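Local coordinates for protein F420-dependent methylenetetrahydromethanopterin dehydrogenase (Methanopyrus kandleri, PDB 3IQE) that catalyses the reversible, coenzyme F420-dependent reduction of methenyl-tetrahydromethanopterin to methylene-tetrahydromethanopterin in the pathway that makes methane from carbon dioxide, at residues P121-G126 with N212-S217; R128-D133 with R229-V234. All coordinates share one frame; numbering follows the deposited sequence.

Contact 1: P121-G126 with N212-S217; sequences PDAMLG and NVADVS. With H4M (5,10-dimethylene tetrahydromethanopterin), chain G.
The pterin end of the substrate site is built here: the loop that follows strand 115-119 runs past helix 197-223, and A123, M124 and S217 make the join. The CB of A123 points at the helix and meets CB of A214 at 3.5 Å, a methyl against a methyl, with the CB of V213 a little further off. One turn on, S217 OG donates to M124 O over 2.7 Å. The hydroxyl does not lie on a carbonyl lone pair but stands above the carbonyl plane, 38° out of it.

M124 adds a second touch from its far end. Its chain leaves extended and bends only at its last torsion (chi3 68°), which brings the methyl CE to 3.6 Å from S217 CB while SD lies 4.0 Å from C16 in the phenyl ring of H4M. The same side chain touches the bound F420, so it borders substrate and coenzyme at once.

L125 turns away from the helix and serves the ligand. Its amide N donates to OH4 of H4M over 3.2 Å, at an N-H...O angle of 158°. Its isobutyl group packs on the pterin, CD2 coming within 3.4 Å of C4A, and CG approaches the same ring atom. Y140 of helix 134-150 hydrogen-bonds to A123 O through its OH and touches the side chains of L125 and V213.

Ligand sites at the C-terminal edge of a parallel sheet are the rule in alpha/beta folds, and this one fits: the loop leaving parallel strand 115-119 forms the pterin end of the site, with the L125 amide bonded to the pterin oxygen.

Contact 2: R128-D133 with R229-V234; sequences RREFLD and RYVPIV. With H4M (5,10-dimethylene tetrahydromethanopterin), chain G.
The backbones of R128-D133 and R229-V234 stay well apart, F131 and V231 being the nearest pair at 6.6 Å between CA atoms, so side chains bridge the interval. The first segment is an irregular turn in which R128 O accepts from both F131 N and L132 N; the second is helical, kinked at P232, whose nitrogen makes no bond to the preceding turn.

R128 lays its guanidinium flat on the Y230 ring, the planes 15° apart, in a cation-pi stack with CZ 3.6 Å from the ring centroid. A bend at chi2 (-72°) folds the arginine chain over the tyrosine. The opposite guanidinium face meets OX4 of H4M, NH2 makes weak bonds to OX5 and O4J, and NE is held by G220 O.

Y230 OH donates over 2.6 Å to E130 OE1, which accepts through its syn lone pair. The other carboxylate oxygen, OE2, lies in the plane of the Y230 ring at its edge and accepts from O3J of H4M at 2.8 Å. R129 N donates to both O2J (2.8 Å) and O3J (3.0 Å), so the sugar hydroxyls are gripped by backbone and side chain together, and the R129 guanidinium sends a weak bond to the phosphate oxygen O2A. With an alanine in place of Y230, R128 is likely to lose the aromatic face under its guanidinium and E130 OE1 its hydroxyl donor.

Apart from these polar bonds, F131 CD2 packs on V234 CG2 at 4.0 Å. D29 of the third subunit forms a salt bridge with R129, placing the site beside a subunit boundary. A backbone amide reaching both ribose hydroxyls, a carboxylate taking one of them and an arginine near the phosphate fit a ribose-phosphate binding site, here for the tail of H4M.

How the contacts relate
Both contacts are buried, and both join the long loop between strand 115-119 and helix 134-150 to one of two successive helices: 197-223 in contact 1, 227-257 in contact 2. Contact 1 lies nearer the centre of the chain, about 15 Å from it centre to centre against 25 Å, and is small and largely apolar, with one hydroxyl-to-carbonyl bond. Contact 2, farther out toward the third subunit, relies on charged and aromatic groups. The difference is consistent with the course of H4M, whose pterin lies by the first and sugar-phosphate by the second. The two contacts meet directly as well: L125 CD1 packs on L132 CD2 at 3.5 Å, and V216 CG1 approaches I233 O at 3.4 Å.

Contact 1: P121-G126 with N212-S217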
loop_
_atom_site.group_PDB
_atom_site.type_symbol
_atom_site.label_atom_id
_atom_site.label_comp_id
_atom_site.label_asym_id
_atom_site.label_seq_id
_atom_site.Cartn_x
_atom_site.Cartn_y
_atom_site.Cartn_z
ATOM N N PRO A 121 -18.406 -1.399 18.371
ATOM C CA PRO A 121 -17.577 -0.729 17.375
ATOM C C PRO A 121 -18.331 0.263 16.471
ATOM O O PRO A 121 -17.725 0.944 15.672
ATOM C CB PRO A 121 -16.947 -1.888 16.569
ATOM C CG PRO A 121 -17.505 -3.199 17.200
ATOM C CD PRO A 121 -18.690 -2.804 18.034
ATOM N N ASP A 122 -19.646 0.389 16.629
ATOM C CA ASP A 122 -20.369 1.383 15.856
ATOM C C ASP A 122 -20.199 2.728 16.548
ATOM O O ASP A 122 -21.079 3.178 17.275
ATOM C CB ASP A 122 -21.848 0.990 15.767
ATOM C CG ASP A 122 -22.503 1.481 14.499
ATOM O OD1 ASP A 122 -22.169 2.602 14.027
ATOM O OD2 ASP A 122 -23.364 0.733 13.962
ATOM N N ALA A 123 -19.071 3.380 16.303
ATOM C CA ALA A 123 -18.670 4.536 17.086
ATOM C C ALA A 123 -19.202 5.880 16.565
ATOM O O ALA A 123 -19.317 6.123 15.358
ATOM C CB ALA A 123 -17.172 4.603 17.188
ATOM N N MET A 124 -19.445 6.765 17.517
ATOM C CA MET A 124 -19.708 8.154 17.221
ATOM C C MET A 124 -18.571 8.791 16.467
ATOM O O MET A 124 -17.425 8.566 16.795
ATOM C CB MET A 124 -19.878 8.948 18.505
ATOM C CG MET A 124 -20.598 10.244 18.233
ATOM S SD MET A 124 -20.802 11.284 19.668
ATOM C CE MET A 124 -19.139 11.799 20.025
ATOM N N LEU A 125 -18.911 9.617 15.485
ATOM C CA LEU A 125 -17.935 10.343 14.722
ATOM C C LEU A 125 -17.562 11.687 15.372
ATOM O O LEU A 125 -18.034 12.024 16.462
ATOM C CB LEU A 125 -18.379 10.514 13.262
ATOM C CG LEU A 125 -19.707 11.217 13.027
ATOM C CD1 LEU A 125 -19.615 12.665 13.487
ATOM C CD2 LEU A 125 -20.082 11.103 11.537
ATOM N N GLY A 126 -16.648 12.413 14.735
ATOM C CA GLY A 126 -16.118 13.642 15.340
ATOM C C GLY A 126 -16.893 14.858 14.905
ATOM O O GLY A 126 -16.456 15.577 14.008
ATOM N N ASN A 212 -12.448 1.960 20.073
ATOM C CA ASN A 212 -11.652 3.020 20.689
ATOM C C ASN A 212 -11.939 4.441 20.113
ATOM O O ASN A 212 -11.748 5.494 20.783
ATOM C CB ASN A 212 -10.140 2.693 20.600
ATOM C CG ASN A 212 -9.725 1.483 21.468
ATOM O OD1 ASN A 212 -10.338 1.183 22.483
ATOM N ND2 ASN A 212 -8.665 0.799 21.061
ATOM N N VAL A 213 -12.340 4.492 18.856
ATOM C CA VAL A 213 -12.697 5.757 18.208
ATOM C C VAL A 213 -13.729 6.555 19.007
ATOM O O VAL A 213 -13.612 7.758 19.157
ATOM C CB VAL A 213 -13.301 5.488 16.789
ATOM C CG1 VAL A 213 -13.914 6.729 16.218
ATOM C CG2 VAL A 213 -12.241 4.937 15.852
ATOM N N ALA A 214 -14.716 5.856 19.552
ATOM C CA ALA A 214 -15.859 6.491 20.217
ATOM C C ALA A 214 -15.389 7.320 21.424
ATOM O O ALA A 214 -15.827 8.477 21.657
ATOM C CB ALA A 214 -16.839 5.396 20.626
ATOM N N ASP A 215 -14.444 6.758 22.176
ATOM C CA ASP A 215 -13.797 7.486 23.238
ATOM C C ASP A 215 -13.129 8.768 22.749
ATOM O O ASP A 215 -13.239 9.785 23.416
ATOM C CB ASP A 215 -12.751 6.620 23.954
ATOM C CG ASP A 215 -13.378 5.652 24.943
ATOM O OD1 ASP A 215 -12.630 4.977 25.681
ATOM O OD2 ASP A 215 -14.635 5.583 25.017
ATOM N N VAL A 216 -12.394 8.712 21.637
ATOM C CA VAL A 216 -11.757 9.909 21.114
ATOM C C VAL A 216 -12.804 10.974 20.677
ATOM O O VAL A 216 -12.665 12.149 20.986
ATOM C CB VAL A 216 -10.835 9.608 19.937
ATOM C CG1 VAL A 216 -10.114 10.880 19.502
ATOM C CG2 VAL A 216 -9.863 8.494 20.299
ATOM N N SER A 217 -13.819 10.553 19.923
ATOM C CA SER A 217 -14.869 11.465 19.470
ATOM C C SER A 217 -15.555 12.113 20.636
ATOM O O SER A 217 -15.857 13.292 20.614
ATOM C CB SER A 217 -15.941 10.729 18.641
ATOM O OG SER A 217 -15.402 10.318 17.389
HETATM N N1 H4M G . -23.000 8.523 11.151
HETATM C C2 H4M G . -22.489 7.546 11.905
HETATM N NA2 H4M G . -22.276 6.303 11.390
HETATM N N3 H4M G . -22.174 7.790 13.186
HETATM C C4 H4M G . -22.357 9.013 13.747
HETATM O OH4 H4M G . -22.052 9.155 14.947
HETATM C C4A H4M G . -22.912 10.021 12.984
HETATM N N5 H4M G . -23.161 11.306 13.446
HETATM C C6 H4M G . -24.287 11.991 12.827
HETATM C C7 H4M G . -23.987 12.049 11.326
HETATM C C7M H4M G . -25.092 12.722 10.523
HETATM N N8 H4M G . -23.758 10.697 10.845
HETATM C C8A H4M G . -23.246 9.746 11.657
HETATM C C9 H4M G . -24.339 13.332 13.585
HETATM C C9M H4M G . -25.745 13.919 13.586
HETATM C C10 H4M G . -23.193 11.726 14.829
HETATM N N10 H4M G . -23.882 12.999 14.942
HETATM C C11 H4M G . -23.142 15.748 18.056
HETATM C C12 H4M G . -23.661 16.208 16.856
HETATM C C13 H4M G . -23.914 15.302 15.804
HETATM C C14 H4M G . -23.630 13.948 15.961
HETATM C C15 H4M G . -23.122 13.509 17.175
HETATM C C16 H4M G . -22.875 14.399 18.216
HETATM C CX1 H4M G . -22.895 16.680 19.224
HETATM C CX2 H4M G . -21.864 17.744 18.950
HETATM C CX3 H4M G . -21.806 18.678 20.129
HETATM C CX4 H4M G . -20.640 19.504 19.683
HETATM C CX5 H4M G . -20.671 21.013 19.594
HETATM O OX2 H4M G . -20.541 17.205 18.834
HETATM O OX3 H4M G . -23.040 19.375 20.237
HETATM O OX4 H4M G . -19.398 18.775 19.535
HETATM O OX5 H4M G . -19.879 21.491 18.517
HETATM O O5J H4M G . -19.234 26.427 17.535
HETATM C C5J H4M G . -18.411 25.714 18.451
HETATM C C4J H4M G . -18.556 24.203 18.268
HETATM O O4J H4M G . -19.736 23.735 18.923
HETATM C C3J H4M G . -18.649 23.723 16.823
HETATM O O3J H4M G . -17.750 22.631 16.613
HETATM C C2J H4M G . -20.049 23.157 16.677
HETATM O O2J H4M G . -20.125 22.064 15.733
HETATM C C1J H4M G . -20.389 22.767 18.120
HETATM P PA H4M G . -19.660 27.960 17.814
HETATM O O1A H4M G . -18.809 28.788 16.870
HETATM O O2A H4M G . -21.142 27.915 17.475
HETATM O O3A H4M G . -19.325 28.198 19.275
#

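Contact 2: R128-D133 with R229-V234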
loop_
_atom_site.group_PDB
_atom_site.type_symbol
_atom_site.label_atom_id
_atom_site.label_comp_id
_atom_site.label_asym_id
_atom_site.label_seq_id
_atom_site.Cartn_x
_atom_site.Cartn_y
_atom_site.Cartn_z
ATOM N N ARG A 128 -17.817 18.089 14.999
ATOM C CA ARG A 128 -17.521 19.499 15.194
ATOM C C ARG A 128 -17.614 20.243 13.849
ATOM O O ARG A 128 -17.150 19.757 12.810
ATOM C CB ARG A 128 -16.117 19.651 15.774
ATOM C CG ARG A 128 -15.996 19.303 17.252
ATOM C CD ARG A 128 -16.641 20.326 18.149
ATOM N NE ARG A 128 -16.224 20.167 19.544
ATOM C CZ ARG A 128 -16.697 20.886 20.542
ATOM N NH1 ARG A 128 -16.282 20.632 21.755
ATOM N NH2 ARG A 128 -17.607 21.824 20.322
ATOM N N ARG A 129 -18.191 21.430 13.870
ATOM C CA ARG A 129 -18.470 22.158 12.647
ATOM C C ARG A 129 -17.179 22.428 11.843
ATOM O O ARG A 129 -17.179 22.375 10.603
ATOM C CB ARG A 129 -19.219 23.456 12.953
ATOM C CG ARG A 129 -19.649 24.218 11.724
ATOM C CD ARG A 129 -20.553 25.400 12.045
ATOM N NE ARG A 129 -21.724 24.926 12.776
ATOM C CZ ARG A 129 -22.054 25.309 13.994
ATOM N NH1 ARG A 129 -23.127 24.789 14.568
ATOM N NH2 ARG A 129 -21.342 26.239 14.630
ATOM N N GLU A 130 -16.088 22.680 12.542
ATOM C CA GLU A 130 -14.804 22.963 11.869
ATOM C C GLU A 130 -14.222 21.783 11.050
ATOM O O GLU A 130 -13.326 21.971 10.217
ATOM C CB GLU A 130 -13.794 23.478 12.904
ATOM C CG GLU A 130 -14.254 24.689 13.701
ATOM C CD GLU A 130 -14.786 24.347 15.084
ATOM O OE1 GLU A 130 -14.531 25.138 16.046
ATOM O OE2 GLU A 130 -15.440 23.296 15.228
ATOM N N PHE A 131 -14.773 20.579 11.213
ATOM C CA PHE A 131 -14.161 19.391 10.647
ATOM C C PHE A 131 -15.188 18.580 9.874
ATOM O O PHE A 131 -14.949 18.133 8.755
ATOM C CB PHE A 131 -13.544 18.525 11.766
ATOM C CG PHE A 131 -13.029 17.211 11.289
ATOM C CD1 PHE A 131 -11.910 17.159 10.465
ATOM C CD2 PHE A 131 -13.679 16.021 11.598
ATOM C CE1 PHE A 131 -11.437 15.944 9.986
ATOM C CE2 PHE A 131 -13.191 14.802 11.106
ATOM C CZ PHE A 131 -12.087 14.778 10.298
ATOM N N LEU A 132 -16.342 18.406 10.481
ATOM C CA LEU A 132 -17.353 17.522 9.939
ATOM C C LEU A 132 -18.348 18.214 9.002
ATOM O O LEU A 132 -19.309 18.833 9.454
ATOM C CB LEU A 132 -18.118 16.853 11.064
ATOM C CG LEU A 132 -18.958 15.738 10.446
ATOM C CD1 LEU A 132 -18.065 14.534 10.160
ATOM C CD2 LEU A 132 -20.119 15.222 11.160
ATOM N N ASP A 133 -18.118 18.119 7.699
ATOM C CA ASP A 133 -19.105 18.562 6.699
ATOM C C ASP A 133 -19.677 17.303 6.023
ATOM O O ASP A 133 -19.333 16.205 6.429
ATOM C CB ASP A 133 -18.493 19.535 5.700
ATOM C CG ASP A 133 -17.554 18.849 4.707
ATOM O OD1 ASP A 133 -17.082 17.716 4.982
ATOM O OD2 ASP A 133 -17.298 19.464 3.646
ATOM N N ARG A 229 -7.476 22.478 20.191
ATOM C CA ARG A 229 -7.226 21.131 20.646
ATOM C C ARG A 229 -8.342 20.211 20.172
ATOM O O ARG A 229 -8.042 19.100 19.747
ATOM C CB ARG A 229 -7.097 21.019 22.168
ATOM C CG ARG A 229 -5.998 21.905 22.828
ATOM C CD ARG A 229 -6.018 21.871 24.381
ATOM N NE ARG A 229 -6.156 20.536 24.947
ATOM C CZ ARG A 229 -5.127 19.746 25.252
ATOM N NH1 ARG A 229 -5.325 18.515 25.732
ATOM N NH2 ARG A 229 -3.895 20.194 25.084
ATOM N N TYR A 230 -9.611 20.627 20.249
ATOM C CA TYR A 230 -10.687 19.666 19.900
ATOM C C TYR A 230 -10.800 19.275 18.404
ATOM O O TYR A 230 -11.121 18.146 18.084
ATOM C CB TYR A 230 -12.036 20.033 20.506
ATOM C CG TYR A 230 -12.799 21.209 19.938
ATOM C CD1 TYR A 230 -13.184 22.263 20.761
ATOM C CD2 TYR A 230 -13.228 21.222 18.615
ATOM C CE1 TYR A 230 -13.918 23.340 20.269
ATOM C CE2 TYR A 230 -13.976 22.302 18.115
ATOM C CZ TYR A 230 -14.312 23.339 18.945
ATOM O OH TYR A 230 -15.048 24.391 18.438
ATOM N N VAL A 231 -10.457 20.177 17.498
ATOM C CA VAL A 231 -10.474 19.869 16.056
ATOM C C VAL A 231 -9.404 18.810 15.738
ATOM O O VAL A 231 -9.680 17.764 15.083
ATOM C CB VAL A 231 -10.256 21.155 15.237
ATOM C CG1 VAL A 231 -10.064 20.810 13.759
ATOM C CG2 VAL A 231 -11.399 22.043 15.348
ATOM N N PRO A 232 -8.155 19.040 16.205
ATOM C CA PRO A 232 -7.255 17.908 15.988
ATOM C C PRO A 232 -7.732 16.575 16.580
ATOM O O PRO A 232 -7.482 15.520 16.005
ATOM C CB PRO A 232 -5.947 18.361 16.675
ATOM C CG PRO A 232 -6.182 19.820 17.069
ATOM C CD PRO A 232 -7.411 20.283 16.452
ATOM N N ILE A 233 -8.359 16.618 17.750
ATOM C CA ILE A 233 -8.780 15.387 18.422
ATOM C C ILE A 233 -9.829 14.614 17.613
ATOM O O ILE A 233 -9.652 13.409 17.336
ATOM C CB ILE A 233 -9.301 15.706 19.855
ATOM C CG1 ILE A 233 -8.172 16.174 20.759
ATOM C CG2 ILE A 233 -9.937 14.501 20.520
ATOM C CD1 ILE A 233 -8.693 16.741 22.137
ATOM N N VAL A 234 -10.859 15.302 17.149
ATOM C CA VAL A 234 -11.907 14.646 16.356
ATOM C C VAL A 234 -11.340 14.156 15.023
ATOM O O VAL A 234 -11.652 13.039 14.547
ATOM C CB VAL A 234 -13.142 15.568 16.121
ATOM C CG1 VAL A 234 -13.855 15.876 17.432
ATOM C CG2 VAL A 234 -12.765 16.824 15.385
HETATM N N1 H4M G . -23.000 8.523 11.151
HETATM C C2 H4M G . -22.489 7.546 11.905
HETATM N NA2 H4M G . -22.276 6.303 11.390
HETATM N N3 H4M G . -22.174 7.790 13.186
HETATM C C4 H4M G . -22.357 9.013 13.747
HETATM O OH4 H4M G . -22.052 9.155 14.947
HETATM C C4A H4M G . -22.912 10.021 12.984
HETATM N N5 H4M G . -23.161 11.306 13.446
HETATM C C6 H4M G . -24.287 11.991 12.827
HETATM C C7 H4M G . -23.987 12.049 11.326
HETATM C C7M H4M G . -25.092 12.722 10.523
HETATM N N8 H4M G . -23.758 10.697 10.845
HETATM C C8A H4M G . -23.246 9.746 11.657
HETATM C C9 H4M G . -24.339 13.332 13.585
HETATM C C9M H4M G . -25.745 13.919 13.586
HETATM C C10 H4M G . -23.193 11.726 14.829
HETATM N N10 H4M G . -23.882 12.999 14.942
HETATM C C11 H4M G . -23.142 15.748 18.056
HETATM C C12 H4M G . -23.661 16.208 16.856
HETATM C C13 H4M G . -23.914 15.302 15.804
HETATM C C14 H4M G . -23.630 13.948 15.961
HETATM C C15 H4M G . -23.122 13.509 17.175
HETATM C C16 H4M G . -22.875 14.399 18.216
HETATM C CX1 H4M G . -22.895 16.680 19.224
HETATM C CX2 H4M G . -21.864 17.744 18.950
HETATM C CX3 H4M G . -21.806 18.678 20.129
HETATM C CX4 H4M G . -20.640 19.504 19.683
HETATM C CX5 H4M G . -20.671 21.013 19.594
HETATM O OX2 H4M G . -20.541 17.205 18.834
HETATM O OX3 H4M G . -23.040 19.375 20.237
HETATM O OX4 H4M G . -19.398 18.775 19.535
HETATM O OX5 H4M G . -19.879 21.491 18.517
HETATM O O5J H4M G . -19.234 26.427 17.535
HETATM C C5J H4M G . -18.411 25.714 18.451
HETATM C C4J H4M G . -18.556 24.203 18.268
HETATM O O4J H4M G . -19.736 23.735 18.923
HETATM C C3J H4M G . -18.649 23.723 16.823
HETATM O O3J H4M G . -17.750 22.631 16.613
HETATM C C2J H4M G . -20.049 23.157 16.677
HETATM O O2J H4M G . -20.125 22.064 15.733
HETATM C C1J H4M G . -20.389 22.767 18.120
HETATM P PA H4M G . -19.660 27.960 17.814
HETATM O O1A H4M G . -18.809 28.788 16.870
HETATM O O2A H4M G . -21.142 27.915 17.475
HETATM O O3A H4M G . -19.325 28.198 19.275
#